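Local coordinates for 3-chlorocatechol 1,2-dioxygenase (Rhodococcus opacus, PDB 2BOY), which binds a ferric iron and probably catalyses the intradiol ring cleavage of catechols such as 3-chlorocatechol, at residues 102-108 / 155-161. Numbering follows the deposited sequence.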
ATOM      1  N   THR A 102      16.933 -31.632  19.036  1.00 23.16           N
ATOM      2  CA  THR A 102      18.139 -30.871  19.403  1.00 24.11           C
ATOM      3  C   THR A 102      18.995 -30.652  18.181  1.00 22.44           C
ATOM      4  O   THR A 102      19.185 -31.565  17.375  1.00 22.89           O
ATOM      5  CB  THR A 102      18.950 -31.632  20.473  1.00 23.99           C
ATOM      6  OG1 THR A 102      18.213 -31.613  21.702  1.00 29.25           O
ATOM      7  CG2 THR A 102      20.223 -30.852  20.828  1.00 24.95           C
ATOM      8  N   LEU A 103      19.498 -29.426  18.037  1.00 21.88           N
ATOM      9  CA  LEU A 103      20.354 -29.082  16.930  1.00 19.47           C
ATOM     10  C   LEU A 103      21.660 -28.545  17.489  1.00 19.69           C
ATOM     11  O   LEU A 103      21.632 -27.604  18.318  1.00 19.79           O
ATOM     12  CB  LEU A 103      19.705 -27.978  16.051  1.00 18.91           C
ATOM     13  CG  LEU A 103      20.614 -27.492  14.905  1.00 19.46           C
ATOM     14  CD1 LEU A 103      20.943 -28.629  13.907  1.00 19.41           C
ATOM     15  CD2 LEU A 103      20.004 -26.256  14.176  1.00 18.78           C
ATOM     16  N   ILE A 104      22.781 -29.088  17.022  1.00 18.80           N
ATOM     17  CA  ILE A 104      24.102 -28.540  17.379  1.00 18.76           C
ATOM     18  C   ILE A 104      24.631 -27.863  16.149  1.00 18.80           C
ATOM     19  O   ILE A 104      24.834 -28.505  15.088  1.00 18.96           O
ATOM     20  CB  ILE A 104      25.079 -29.614  17.906  1.00 19.84           C
ATOM     21  CG1 ILE A 104      24.439 -30.411  19.068  1.00 19.21           C
ATOM     22  CG2 ILE A 104      26.415 -28.993  18.278  1.00 20.23           C
ATOM     23  CD1 ILE A 104      23.977 -29.572  20.277  1.00 21.12           C
ATOM     24  N   PHE A 105      24.856 -26.554  16.281  1.00 18.29           N
ATOM     25  CA  PHE A 105      25.261 -25.733  15.131  1.00 17.69           C
ATOM     26  C   PHE A 105      26.721 -25.302  15.317  1.00 17.92           C
ATOM     27  O   PHE A 105      27.054 -24.687  16.335  1.00 18.45           O
ATOM     28  CB  PHE A 105      24.310 -24.529  14.966  1.00 17.28           C
ATOM     29  CG  PHE A 105      24.649 -23.640  13.788  1.00 16.81           C
ATOM     30  CD1 PHE A 105      25.777 -22.821  13.821  1.00 19.78           C
ATOM     31  CD2 PHE A 105      23.833 -23.623  12.653  1.00 17.87           C
ATOM     32  CE1 PHE A 105      26.131 -21.989  12.729  1.00 16.96           C
ATOM     33  CE2 PHE A 105      24.136 -22.774  11.553  1.00 17.15           C
ATOM     34  CZ  PHE A 105      25.325 -21.975  11.598  1.00 17.68           C
ATOM     35  N   ARG A 106      27.598 -25.715  14.399  1.00 16.16           N
ATOM     36  CA  ARG A 106      29.021 -25.377  14.487  1.00 17.19           C
ATOM     37  C   ARG A 106      29.275 -24.279  13.469  1.00 16.66           C
ATOM     38  O   ARG A 106      29.188 -24.511  12.240  1.00 16.94           O
ATOM     39  CB  ARG A 106      29.885 -26.617  14.170  1.00 17.65           C
ATOM     40  CG  ARG A 106      29.654 -27.760  15.165  1.00 19.18           C
ATOM     41  CD  ARG A 106      30.439 -29.067  14.847  1.00 28.96           C
ATOM     42  NE  ARG A 106      30.002 -30.189  15.721  1.00 29.87           N
ATOM     43  CZ  ARG A 106      30.248 -30.222  17.018  1.00 29.25           C
ATOM     44  NH1 ARG A 106      30.923 -29.210  17.540  1.00 30.27           N
ATOM     45  NH2 ARG A 106      29.852 -31.255  17.778  1.00 25.75           N
ATOM     46  N   GLY A 107      29.574 -23.071  13.970  1.00 18.70           N
ATOM     47  CA  GLY A 107      29.793 -21.912  13.122  1.00 16.50           C
ATOM     48  C   GLY A 107      31.261 -21.542  12.996  1.00 18.37           C
ATOM     49  O   GLY A 107      32.081 -21.826  13.888  1.00 17.80           O
ATOM     50  N   GLU A 108      31.598 -20.914  11.876  1.00 18.04           N
ATOM     51  CA  GLU A 108      32.916 -20.328  11.702  1.00 19.12           C
ATOM     52  C   GLU A 108      32.677 -19.028  10.930  1.00 18.98           C
ATOM     53  O   GLU A 108      31.799 -18.967  10.027  1.00 18.89           O
ATOM     54  CB  GLU A 108      33.852 -21.277  10.893  1.00 21.30           C
ATOM     55  CG  GLU A 108      35.310 -20.756  10.788  1.00 25.15           C
ATOM     56  CD  GLU A 108      36.202 -21.567   9.847  1.00 32.17           C
ATOM     57  OE1 GLU A 108      35.678 -22.149   8.862  1.00 34.09           O
ATOM     58  OE2 GLU A 108      37.441 -21.570  10.071  1.00 34.10           O
ATOM     59  N   GLY A 155      37.756 -18.112  15.375  1.00 20.57           N
ATOM     60  CA  GLY A 155      36.648 -17.696  14.510  1.00 19.78           C
ATOM     61  C   GLY A 155      35.448 -18.642  14.593  1.00 19.38           C
ATOM     62  O   GLY A 155      34.571 -18.603  13.718  1.00 19.27           O
ATOM     63  N   ARG A 156      35.398 -19.452  15.654  1.00 17.28           N
ATOM     64  CA  ARG A 156      34.428 -20.532  15.773  1.00 18.20           C
ATOM     65  C   ARG A 156      33.488 -20.374  16.962  1.00 18.02           C
ATOM     66  O   ARG A 156      33.772 -19.672  17.936  1.00 17.95           O
ATOM     67  CB  ARG A 156      35.150 -21.882  15.889  1.00 17.47           C
ATOM     68  CG  ARG A 156      35.838 -22.323  14.602  1.00 22.42           C
ATOM     69  CD  ARG A 156      36.522 -23.711  14.700  1.00 27.43           C
ATOM     70  NE  ARG A 156      37.224 -24.042  13.455  1.00 34.94           N
ATOM     71  CZ  ARG A 156      36.634 -24.579  12.366  1.00 38.30           C
ATOM     72  NH1 ARG A 156      35.339 -24.884  12.361  1.00 38.44           N
ATOM     73  NH2 ARG A 156      37.348 -24.832  11.279  1.00 41.26           N
ATOM     74  N   PHE A 157      32.366 -21.077  16.885  1.00 17.78           N
ATOM     75  CA  PHE A 157      31.486 -21.216  18.049  1.00 17.49           C
ATOM     76  C   PHE A 157      30.669 -22.479  17.811  1.00 17.90           C
ATOM     77  O   PHE A 157      30.536 -22.971  16.668  1.00 17.49           O
ATOM     78  CB  PHE A 157      30.531 -19.988  18.219  1.00 17.64           C
ATOM     79  CG  PHE A 157      29.581 -19.783  17.050  1.00 17.45           C
ATOM     80  CD1 PHE A 157      28.367 -20.470  16.986  1.00 18.55           C
ATOM     81  CD2 PHE A 157      29.913 -18.936  16.006  1.00 18.60           C
ATOM     82  CE1 PHE A 157      27.496 -20.285  15.916  1.00 17.21           C
ATOM     83  CE2 PHE A 157      29.053 -18.742  14.911  1.00 16.70           C
ATOM     84  CZ  PHE A 157      27.830 -19.396  14.874  1.00 20.61           C
ATOM     85  N   THR A 158      30.109 -22.991  18.904  1.00 18.36           N
ATOM     86  CA  THR A 158      29.204 -24.125  18.853  1.00 18.93           C
ATOM     87  C   THR A 158      27.978 -23.640  19.561  1.00 19.84           C
ATOM     88  O   THR A 158      28.087 -23.057  20.656  1.00 19.99           O
ATOM     89  CB  THR A 158      29.824 -25.312  19.638  1.00 20.53           C
ATOM     90  OG1 THR A 158      30.962 -25.822  18.913  1.00 21.21           O
ATOM     91  CG2 THR A 158      28.863 -26.495  19.688  1.00 21.76           C
ATOM     92  N   LEU A 159      26.813 -23.870  18.960  1.00 18.71           N
ATOM     93  CA  LEU A 159      25.558 -23.357  19.527  1.00 19.16           C
ATOM     94  C   LEU A 159      24.554 -24.497  19.631  1.00 19.98           C
ATOM     95  O   LEU A 159      24.334 -25.217  18.641  1.00 20.03           O
ATOM     96  CB  LEU A 159      25.016 -22.210  18.647  1.00 17.43           C
ATOM     97  CG  LEU A 159      23.636 -21.594  19.023  1.00 18.41           C
ATOM     98  CD1 LEU A 159      23.703 -20.949  20.389  1.00 18.38           C
ATOM     99  CD2 LEU A 159      23.185 -20.585  17.973  1.00 18.37           C
ATOM    100  N   ARG A 160      23.958 -24.665  20.821  1.00 19.34           N
ATOM    101  CA  ARG A 160      22.892 -25.644  20.986  1.00 20.34           C
ATOM    102  C   ARG A 160      21.502 -24.988  20.920  1.00 20.64           C
ATOM    103  O   ARG A 160      21.215 -24.005  21.607  1.00 21.14           O
ATOM    104  CB  ARG A 160      23.035 -26.401  22.315  1.00 20.84           C
ATOM    105  CG  ARG A 160      21.890 -27.355  22.595  1.00 24.83           C
ATOM    106  CD  ARG A 160      22.089 -28.288  23.808  1.00 33.66           C
ATOM    107  NE  ARG A 160      20.842 -28.367  24.591  1.00 41.76           N
ATOM    108  CZ  ARG A 160      20.737 -28.048  25.892  1.00 47.08           C
ATOM    109  NH1 ARG A 160      21.808 -27.659  26.577  1.00 49.46           N
ATOM    110  NH2 ARG A 160      19.562 -28.130  26.523  1.00 47.07           N
ATOM    111  N   THR A 161      20.632 -25.563  20.113  1.00 19.18           N
ATOM    112  CA  THR A 161      19.288 -25.064  20.019  1.00 19.53           C
ATOM    113  C   THR A 161      18.377 -26.228  19.641  1.00 20.52           C
ATOM    114  O   THR A 161      18.723 -27.394  19.896  1.00 20.33           O
ATOM    115  CB  THR A 161      19.263 -23.853  19.054  1.00 18.77           C
ATOM    116  OG1 THR A 161      17.972 -23.306  19.014  1.00 18.30           O
ATOM    117  CG2 THR A 161      19.611 -24.238  17.597  1.00 18.10           C
TER
HETATM  118  O   HOH W   1      18.451 -28.489  22.575  1.00 27.67           O
HETATM  119  O   HOH W   2      32.795 -24.347  14.506  1.00 22.09           O
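Phe157 holds CG between its backbone N and carbonyl carbon (chi1 62°), which swings its ring across to the opposite strand, where Gly107 CA makes a CH-pi contact over the ring face, 3.8 Å from the centroid of the Phe157 ring; with the ring placed so, there is no space for a beta carbon at Gly107. Phe105, with CG anti to the backbone N (chi1 -179°), brings CD1 to 3.7 Å from Phe157 CE1; the two rings meet at their peripheries, planes 7° apart, neither over the other. Cutting Phe157 back to an alanine here is likely to uncover Gly107 CA on this face and leave the Phe105 ring without this aromatic neighbour. Six backbone hydrogen bonds join the antiparallel strands, two each at the pairs Leu103–Thr161, Phe105–Leu159 and Gly107–Phe157, the longest from Phe157 N to Gly107 O at 3.1 Å. On the other face, Ile104 CD1 lies on Arg160 CG at 3.8 Å, and Glu108 OE2 stands over the Arg156 guanidinium, 3.5 Å from Arg156 NH2, a salt bridge of charges alone. One water accepts from Arg160 NE, donates to Thr161 O and also bonds Thr102 OG1 across the contact. In the beta-barrel part of the intradiol dioxygenase fold, strand 102-110 lies between strand 156-162 and the parallel strand 241-250; on the buried face of Leu103, Phe105, Phe157 and Leu159, Phe105 packs on Trp194 of strand 187-197 and Leu208 of strand 204-210, and Phe157 and Leu159 on strand 121-125.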